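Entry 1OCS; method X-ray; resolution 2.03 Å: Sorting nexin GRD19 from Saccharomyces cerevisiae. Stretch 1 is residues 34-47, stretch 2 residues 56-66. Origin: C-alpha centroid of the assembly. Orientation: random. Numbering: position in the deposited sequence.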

ATOM      1  N   ASN A  34       6.904  19.688   4.967  1.00 17.34           N
ATOM      2  CA  ASN A  34       6.196  18.415   4.958  1.00 17.22           C
ATOM      3  C   ASN A  34       7.077  17.373   4.285  1.00 16.82           C
ATOM      4  O   ASN A  34       7.897  17.701   3.423  1.00 16.89           O
ATOM      5  CB  ASN A  34       4.893  18.523   4.162  1.00 18.69           C
ATOM      6  CG  ASN A  34       3.816  19.297   4.894  1.00 20.20           C
ATOM      7  OD1 ASN A  34       2.879  19.797   4.276  1.00 24.81           O
ATOM      8  ND2 ASN A  34       3.933  19.384   6.211  1.00 18.92           N
ATOM      9  N   PHE A  35       6.906  16.120   4.682  1.00 15.22           N
ATOM     10  CA  PHE A  35       7.660  15.032   4.086  1.00 15.59           C
ATOM     11  C   PHE A  35       6.919  13.732   4.337  1.00 15.33           C
ATOM     12  O   PHE A  35       6.150  13.613   5.295  1.00 14.33           O
ATOM     13  CB  PHE A  35       9.074  14.942   4.685  1.00 14.37           C
ATOM     14  CG  PHE A  35       9.125  14.291   6.048  1.00 14.93           C
ATOM     15  CD1 PHE A  35       9.215  12.906   6.173  1.00 15.82           C
ATOM     16  CD2 PHE A  35       9.064  15.063   7.206  1.00 13.87           C
ATOM     17  CE1 PHE A  35       9.243  12.298   7.437  1.00 15.20           C
ATOM     18  CE2 PHE A  35       9.090  14.467   8.468  1.00 13.96           C
ATOM     19  CZ  PHE A  35       9.179  13.083   8.584  1.00 14.22           C
ATOM     20  N   LEU A  36       7.142  12.772   3.454  1.00 15.70           N
ATOM     21  CA  LEU A  36       6.559  11.451   3.589  1.00 16.07           C
ATOM     22  C   LEU A  36       7.530  10.480   2.945  1.00 16.32           C
ATOM     23  O   LEU A  36       7.883  10.619   1.771  1.00 18.97           O
ATOM     24  CB  LEU A  36       5.181  11.355   2.915  1.00 13.93           C
ATOM     25  CG  LEU A  36       4.501   9.987   3.120  1.00 15.19           C
ATOM     26  CD1 LEU A  36       2.978  10.136   3.138  1.00 14.07           C
ATOM     27  CD2 LEU A  36       4.944   9.023   2.017  1.00 13.37           C
ATOM     28  N   GLU A  37       7.985   9.519   3.736  1.00 15.32           N
ATOM     29  CA  GLU A  37       8.897   8.490   3.268  1.00 15.72           C
ATOM     30  C   GLU A  37       8.086   7.204   3.316  1.00 16.89           C
ATOM     31  O   GLU A  37       7.348   6.969   4.271  1.00 16.23           O
ATOM     32  CB  GLU A  37      10.093   8.360   4.219  1.00 17.31           C
ATOM     33  CG  GLU A  37      10.864   9.652   4.437  1.00 16.88           C
ATOM     34  CD  GLU A  37      11.667   9.635   5.724  1.00 20.96           C
ATOM     35  OE1 GLU A  37      12.269  10.673   6.060  1.00 19.20           O
ATOM     36  OE2 GLU A  37      11.694   8.582   6.400  1.00 20.19           O
ATOM     37  N   ILE A  38       8.201   6.372   2.293  1.00 15.78           N
ATOM     38  CA  ILE A  38       7.463   5.125   2.315  1.00 14.38           C
ATOM     39  C   ILE A  38       8.144   4.070   1.476  1.00 15.15           C
ATOM     40  O   ILE A  38       8.748   4.361   0.435  1.00 12.91           O
ATOM     41  CB  ILE A  38       6.005   5.312   1.835  1.00 14.08           C
ATOM     42  CG1 ILE A  38       5.190   4.059   2.172  1.00 14.22           C
ATOM     43  CG2 ILE A  38       5.970   5.596   0.338  1.00 13.56           C
ATOM     44  CD1 ILE A  38       3.684   4.299   2.192  1.00 16.90           C
ATOM     45  N   GLU A  39       8.052   2.836   1.952  1.00 14.90           N
ATOM     46  CA  GLU A  39       8.650   1.713   1.266  1.00 18.12           C
ATOM     47  C   GLU A  39       7.825   0.456   1.500  1.00 16.45           C
ATOM     48  O   GLU A  39       7.222   0.281   2.560  1.00 15.45           O
ATOM     49  CB  GLU A  39      10.081   1.500   1.776  1.00 22.86           C
ATOM     50  CG  GLU A  39      10.777   0.278   1.194  1.00 32.70           C
ATOM     51  CD  GLU A  39      12.213   0.130   1.678  1.00 38.23           C
ATOM     52  OE1 GLU A  39      12.878  -0.855   1.280  1.00 40.25           O
ATOM     53  OE2 GLU A  39      12.674   1.000   2.452  1.00 39.82           O
ATOM     54  N   VAL A  40       7.783  -0.400   0.487  1.00 15.61           N
ATOM     55  CA  VAL A  40       7.079  -1.671   0.571  1.00 16.30           C
ATOM     56  C   VAL A  40       8.191  -2.700   0.449  1.00 17.24           C
ATOM     57  O   VAL A  40       8.947  -2.689  -0.518  1.00 18.62           O
ATOM     58  CB  VAL A  40       6.074  -1.846  -0.586  1.00 15.44           C
ATOM     59  CG1 VAL A  40       5.368  -3.202  -0.467  1.00 17.09           C
ATOM     60  CG2 VAL A  40       5.051  -0.714  -0.558  1.00 15.58           C
ATOM     61  N   HIS A  41       8.308  -3.572   1.439  1.00 17.57           N
ATOM     62  CA  HIS A  41       9.359  -4.575   1.425  1.00 20.67           C
ATOM     63  C   HIS A  41       9.002  -5.708   2.381  1.00 19.28           C
ATOM     64  O   HIS A  41       7.843  -5.869   2.762  1.00 19.54           O
ATOM     65  CB  HIS A  41      10.676  -3.922   1.861  1.00 23.05           C
ATOM     66  CG  HIS A  41      10.729  -3.602   3.322  1.00 25.57           C
ATOM     67  ND1 HIS A  41       9.704  -2.954   3.976  1.00 27.76           N
ATOM     68  CD2 HIS A  41      11.662  -3.876   4.263  1.00 27.33           C
ATOM     69  CE1 HIS A  41      10.000  -2.847   5.260  1.00 26.87           C
ATOM     70  NE2 HIS A  41      11.183  -3.399   5.459  1.00 30.35           N
ATOM     71  N   ASN A  42      10.001  -6.497   2.760  1.00 19.37           N
ATOM     72  CA  ASN A  42       9.801  -7.600   3.696  1.00 18.14           C
ATOM     73  C   ASN A  42       8.619  -8.510   3.337  1.00 18.35           C
ATOM     74  O   ASN A  42       7.740  -8.757   4.164  1.00 18.94           O
ATOM     75  CB  ASN A  42       9.596  -7.037   5.105  1.00 20.58           C
ATOM     76  CG  ASN A  42       9.643  -8.109   6.181  1.00 25.07           C
ATOM     77  OD1 ASN A  42       9.077  -7.937   7.263  1.00 28.74           O
ATOM     78  ND2 ASN A  42      10.333  -9.210   5.901  1.00 23.78           N
ATOM     79  N   PRO A  43       8.579  -9.019   2.099  1.00 18.41           N
ATOM     80  CA  PRO A  43       7.462  -9.896   1.743  1.00 19.55           C
ATOM     81  C   PRO A  43       7.544 -11.188   2.551  1.00 21.38           C
ATOM     82  O   PRO A  43       8.640 -11.678   2.841  1.00 20.93           O
ATOM     83  CB  PRO A  43       7.669 -10.127   0.249  1.00 20.26           C
ATOM     84  CG  PRO A  43       9.165 -10.063   0.110  1.00 21.66           C
ATOM     85  CD  PRO A  43       9.515  -8.871   0.970  1.00 19.00           C
ATOM     86  N   LYS A  44       6.391 -11.731   2.925  1.00 20.45           N
ATOM     87  CA  LYS A  44       6.356 -12.966   3.696  1.00 23.26           C
ATOM     88  C   LYS A  44       5.211 -13.882   3.280  1.00 22.91           C
ATOM     89  O   LYS A  44       4.056 -13.461   3.210  1.00 20.90           O
ATOM     90  CB  LYS A  44       6.226 -12.660   5.193  1.00 24.94           C
ATOM     91  CG  LYS A  44       7.512 -12.170   5.852  1.00 31.85           C
ATOM     92  CD  LYS A  44       7.248 -11.550   7.227  1.00 34.79           C
ATOM     93  CE  LYS A  44       6.618 -12.534   8.205  1.00 38.36           C
ATOM     94  NZ  LYS A  44       6.241 -11.862   9.488  1.00 40.83           N
ATOM     95  N   THR A  45       5.538 -15.137   2.997  1.00 22.09           N
ATOM     96  CA  THR A  45       4.519 -16.108   2.644  1.00 22.14           C
ATOM     97  C   THR A  45       4.286 -16.921   3.903  1.00 24.57           C
ATOM     98  O   THR A  45       5.198 -17.567   4.424  1.00 25.39           O
ATOM     99  CB  THR A  45       4.970 -17.015   1.500  1.00 20.59           C
ATOM    100  OG1 THR A  45       5.028 -16.240   0.299  1.00 19.43           O
ATOM    101  CG2 THR A  45       3.984 -18.172   1.303  1.00 22.00           C
ATOM    102  N   HIS A  46       3.056 -16.868   4.397  1.00 25.00           N
ATOM    103  CA  HIS A  46       2.682 -17.561   5.615  1.00 28.54           C
ATOM    104  C   HIS A  46       2.293 -19.011   5.374  1.00 30.54           C
ATOM    105  O   HIS A  46       1.224 -19.308   4.840  1.00 29.67           O
ATOM    106  CB  HIS A  46       1.557 -16.781   6.284  1.00 28.48           C
ATOM    107  CG  HIS A  46       1.915 -15.351   6.543  1.00 31.99           C
ATOM    108  ND1 HIS A  46       2.537 -14.939   7.701  1.00 33.54           N
ATOM    109  CD2 HIS A  46       1.825 -14.254   5.754  1.00 31.54           C
ATOM    110  CE1 HIS A  46       2.814 -13.650   7.615  1.00 34.25           C
ATOM    111  NE2 HIS A  46       2.393 -13.210   6.442  1.00 31.76           N
ATOM    112  N   ILE A  47       3.192 -19.902   5.773  1.00 33.30           N
ATOM    113  CA  ILE A  47       3.017 -21.338   5.618  1.00 36.38           C
ATOM    114  C   ILE A  47       2.120 -21.905   6.717  1.00 37.90           C
ATOM    115  O   ILE A  47       2.349 -21.677   7.903  1.00 37.71           O
ATOM    116  CB  ILE A  47       4.397 -22.041   5.637  1.00 38.28           C
ATOM    117  CG1 ILE A  47       5.199 -21.610   4.402  1.00 38.30           C
ATOM    118  CG2 ILE A  47       4.228 -23.554   5.683  1.00 39.76           C
ATOM    119  CD1 ILE A  47       6.607 -22.165   4.343  1.00 40.79           C
ATOM    120  N   MET A  56      -2.548 -20.649   2.911  1.00 20.88           N
ATOM    121  CA  MET A  56      -1.246 -20.052   2.632  1.00 21.04           C
ATOM    122  C   MET A  56      -1.456 -18.739   1.881  1.00 20.83           C
ATOM    123  O   MET A  56      -2.298 -18.656   0.982  1.00 17.49           O
ATOM    124  CB  MET A  56      -0.402 -21.021   1.797  1.00 22.86           C
ATOM    125  CG  MET A  56       0.996 -20.535   1.455  1.00 24.80           C
ATOM    126  SD  MET A  56       2.029 -21.888   0.831  1.00 30.18           S
ATOM    127  CE  MET A  56       1.181 -22.288  -0.644  1.00 27.07           C
ATOM    128  N   PHE A  57      -0.698 -17.712   2.254  1.00 18.85           N
ATOM    129  CA  PHE A  57      -0.827 -16.411   1.608  1.00 19.66           C
ATOM    130  C   PHE A  57       0.419 -15.574   1.853  1.00 20.47           C
ATOM    131  O   PHE A  57       1.229 -15.891   2.729  1.00 20.05           O
ATOM    132  CB  PHE A  57      -2.056 -15.673   2.160  1.00 18.76           C
ATOM    133  CG  PHE A  57      -1.843 -15.060   3.529  1.00 20.95           C
ATOM    134  CD1 PHE A  57      -1.511 -13.713   3.662  1.00 20.03           C
ATOM    135  CD2 PHE A  57      -1.970 -15.831   4.683  1.00 20.26           C
ATOM    136  CE1 PHE A  57      -1.311 -13.141   4.922  1.00 20.96           C
ATOM    137  CE2 PHE A  57      -1.770 -15.272   5.947  1.00 20.95           C
ATOM    138  CZ  PHE A  57      -1.441 -13.924   6.068  1.00 20.42           C
ATOM    139  N   THR A  58       0.589 -14.512   1.074  1.00 20.80           N
ATOM    140  CA  THR A  58       1.735 -13.646   1.291  1.00 18.83           C
ATOM    141  C   THR A  58       1.304 -12.196   1.432  1.00 18.05           C
ATOM    142  O   THR A  58       0.326 -11.749   0.821  1.00 15.94           O
ATOM    143  CB  THR A  58       2.815 -13.772   0.166  1.00 21.21           C
ATOM    144  OG1 THR A  58       2.927 -12.541  -0.545  1.00 25.45           O
ATOM    145  CG2 THR A  58       2.489 -14.889  -0.792  1.00 14.59           C
ATOM    146  N   ASP A  59       1.994 -11.473   2.302  1.00 16.75           N
ATOM    147  CA  ASP A  59       1.688 -10.066   2.471  1.00 16.61           C
ATOM    148  C   ASP A  59       2.997  -9.301   2.501  1.00 17.22           C
ATOM    149  O   ASP A  59       4.077  -9.901   2.577  1.00 17.23           O
ATOM    150  CB  ASP A  59       0.832  -9.818   3.723  1.00 16.19           C
ATOM    151  CG  ASP A  59       1.488 -10.289   5.004  1.00 18.26           C
ATOM    152  OD1 ASP A  59       0.806 -10.214   6.045  1.00 18.77           O
ATOM    153  OD2 ASP A  59       2.662 -10.724   4.979  1.00 17.92           O
ATOM    154  N   TYR A  60       2.902  -7.983   2.408  1.00 16.31           N
ATOM    155  CA  TYR A  60       4.075  -7.131   2.364  1.00 16.28           C
ATOM    156  C   TYR A  60       4.019  -6.072   3.443  1.00 17.09           C
ATOM    157  O   TYR A  60       2.943  -5.609   3.816  1.00 16.49           O
ATOM    158  CB  TYR A  60       4.157  -6.451   0.994  1.00 16.53           C
ATOM    159  CG  TYR A  60       4.022  -7.420  -0.161  1.00 17.63           C
ATOM    160  CD1 TYR A  60       2.792  -8.008  -0.463  1.00 16.51           C
ATOM    161  CD2 TYR A  60       5.134  -7.793  -0.913  1.00 18.27           C
ATOM    162  CE1 TYR A  60       2.673  -8.951  -1.481  1.00 16.75           C
ATOM    163  CE2 TYR A  60       5.027  -8.734  -1.935  1.00 20.12           C
ATOM    164  CZ  TYR A  60       3.796  -9.311  -2.211  1.00 18.65           C
ATOM    165  OH  TYR A  60       3.695 -10.267  -3.192  1.00 18.86           O
ATOM    166  N   GLU A  61       5.184  -5.688   3.941  1.00 16.65           N
ATOM    167  CA  GLU A  61       5.237  -4.664   4.964  1.00 17.71           C
ATOM    168  C   GLU A  61       5.368  -3.277   4.342  1.00 16.82           C
ATOM    169  O   GLU A  61       6.131  -3.068   3.396  1.00 15.79           O
ATOM    170  CB  GLU A  61       6.421  -4.901   5.908  1.00 19.28           C
ATOM    171  CG  GLU A  61       6.593  -3.805   6.947  1.00 24.69           C
ATOM    172  CD  GLU A  61       7.788  -4.041   7.850  1.00 26.02           C
ATOM    173  OE1 GLU A  61       7.789  -5.050   8.578  1.00 30.31           O
ATOM    174  OE2 GLU A  61       8.723  -3.219   7.830  1.00 26.71           O
ATOM    175  N   ILE A  62       4.587  -2.340   4.863  1.00 15.34           N
ATOM    176  CA  ILE A  62       4.660  -0.965   4.411  1.00 15.75           C
ATOM    177  C   ILE A  62       5.201  -0.188   5.607  1.00 15.51           C
ATOM    178  O   ILE A  62       4.648  -0.258   6.706  1.00 15.64           O
ATOM    179  CB  ILE A  62       3.279  -0.383   4.042  1.00 16.78           C
ATOM    180  CG1 ILE A  62       2.648  -1.182   2.895  1.00 18.08           C
ATOM    181  CG2 ILE A  62       3.438   1.079   3.616  1.00 17.43           C
ATOM    182  CD1 ILE A  62       1.305  -0.634   2.441  1.00 19.16           C
ATOM    183  N   ILE A  63       6.308   0.513   5.410  1.00 16.12           N
ATOM    184  CA  ILE A  63       6.879   1.317   6.479  1.00 17.07           C
ATOM    185  C   ILE A  63       6.832   2.754   5.987  1.00 16.84           C
ATOM    186  O   ILE A  63       7.295   3.063   4.886  1.00 15.57           O
ATOM    187  CB  ILE A  63       8.332   0.894   6.818  1.00 20.07           C
ATOM    188  CG1 ILE A  63       8.907   1.852   7.865  1.00 23.25           C
ATOM    189  CG2 ILE A  63       9.183   0.846   5.562  1.00 19.80           C
ATOM    190  CD1 ILE A  63      10.368   1.606   8.199  1.00 29.88           C
ATOM    191  N   CYS A  64       6.254   3.627   6.805  1.00 15.69           N
ATOM    192  CA  CYS A  64       6.095   5.028   6.450  1.00 14.97           C
ATOM    193  C   CYS A  64       6.453   5.968   7.598  1.00 15.69           C
ATOM    194  O   CYS A  64       6.167   5.682   8.761  1.00 16.39           O
ATOM    195  CB  CYS A  64       4.638   5.265   6.019  1.00 13.47           C
ATOM    196  SG  CYS A  64       4.181   6.974   5.592  1.00 16.19           S
ATOM    197  N   ARG A  65       7.097   7.080   7.258  1.00 14.01           N
ATOM    198  CA  ARG A  65       7.459   8.116   8.228  1.00 15.97           C
ATOM    199  C   ARG A  65       6.949   9.406   7.627  1.00 14.69           C
ATOM    200  O   ARG A  65       7.172   9.669   6.448  1.00 15.33           O
ATOM    201  CB  ARG A  65       8.971   8.241   8.405  1.00 17.54           C
ATOM    202  CG  ARG A  65       9.578   7.325   9.437  1.00 23.88           C
ATOM    203  CD  ARG A  65      10.703   8.066  10.168  1.00 26.09           C
ATOM    204  NE  ARG A  65      11.565   8.790   9.231  1.00 22.84           N
ATOM    205  CZ  ARG A  65      12.605   9.533   9.592  1.00 23.07           C
ATOM    206  NH1 ARG A  65      13.330  10.158   8.668  1.00 20.10           N
ATOM    207  NH2 ARG A  65      12.926   9.647  10.875  1.00 21.43           N
ATOM    208  N   THR A  66       6.278  10.226   8.421  1.00 13.91           N
ATOM    209  CA  THR A  66       5.756  11.467   7.878  1.00 13.08           C
ATOM    210  C   THR A  66       5.431  12.469   8.973  1.00 14.23           C
ATOM    211  O   THR A  66       5.367  12.110  10.151  1.00 13.98           O
ATOM    212  CB  THR A  66       4.467  11.189   7.056  1.00 12.28           C
ATOM    213  OG1 THR A  66       4.047  12.383   6.387  1.00 14.11           O
ATOM    214  CG2 THR A  66       3.339  10.724   7.977  1.00 14.08           C
TER

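The two stretches pair as neighbouring antiparallel strands, and backbone hydrogen bonds carry the pairing. Glu-37 and Arg-65 bond reciprocally: Glu-37 N to Arg-65 O is 2.8 Å, and Arg-65 N to Glu-37 O is 3.0 Å. Glu-39 with Ile-63 and His-41 with Glu-61 repeat the pattern. Beyond His-41 the register shifts by one residue, a beta bulge at Asn-42 and Pro-43. Asn-42 has phi/psi of 49/53, far from extended strand values, and Pro-43 has no amide hydrogen to donate. Pairing resumes at Lys-44, whose N lies 3.0 Å from Asp-59 O, with Asp-59 N bonded to Lys-44 O in return.

Between these pairs the CA atoms come closer together, and CA-H...O contacts fill in. Ile-38 CA to Ile-63 O, at 3.3 Å, is one example.

Side chains add polar links. Glu-37 and Arg-65 form a two-pronged salt bridge: Arg-65 NE is 2.8 Å from Glu-37 OE2, and Arg-65 NH1 is 2.9 Å from Glu-37 OE1. The carboxylate meets the guanidinium at its edge, where NE and NH1 each donate to one oxygen. His-46 NE2 donates to Asp-59 OD2 at 2.9 Å. This link is diagonal, since Asp-59 pairs with Lys-44 in the backbone. Thr-66 OG1 donates to Phe-35 O at 2.7 Å.

Aromatic contact is clearest between His-46 and Phe-57. Their rings form an offset stack, with centroids 4.4 Å apart and planes at 21°. His-46 CD2 lies over a face of the Phe-57 ring.

Apolar packing gathers on the face carrying Leu-36, Ile-38, Val-40, Ile-62 and Cys-64. Ile-38 CD1 reaches Ile-62 CG2 at 3.5 Å, and Leu-36 CG lies 3.9 Å from Cys-64 SG. Tyr-60 contacts both Val-40 and Pro-43; Pro-43 CB is 3.6 Å from Tyr-60 CD2.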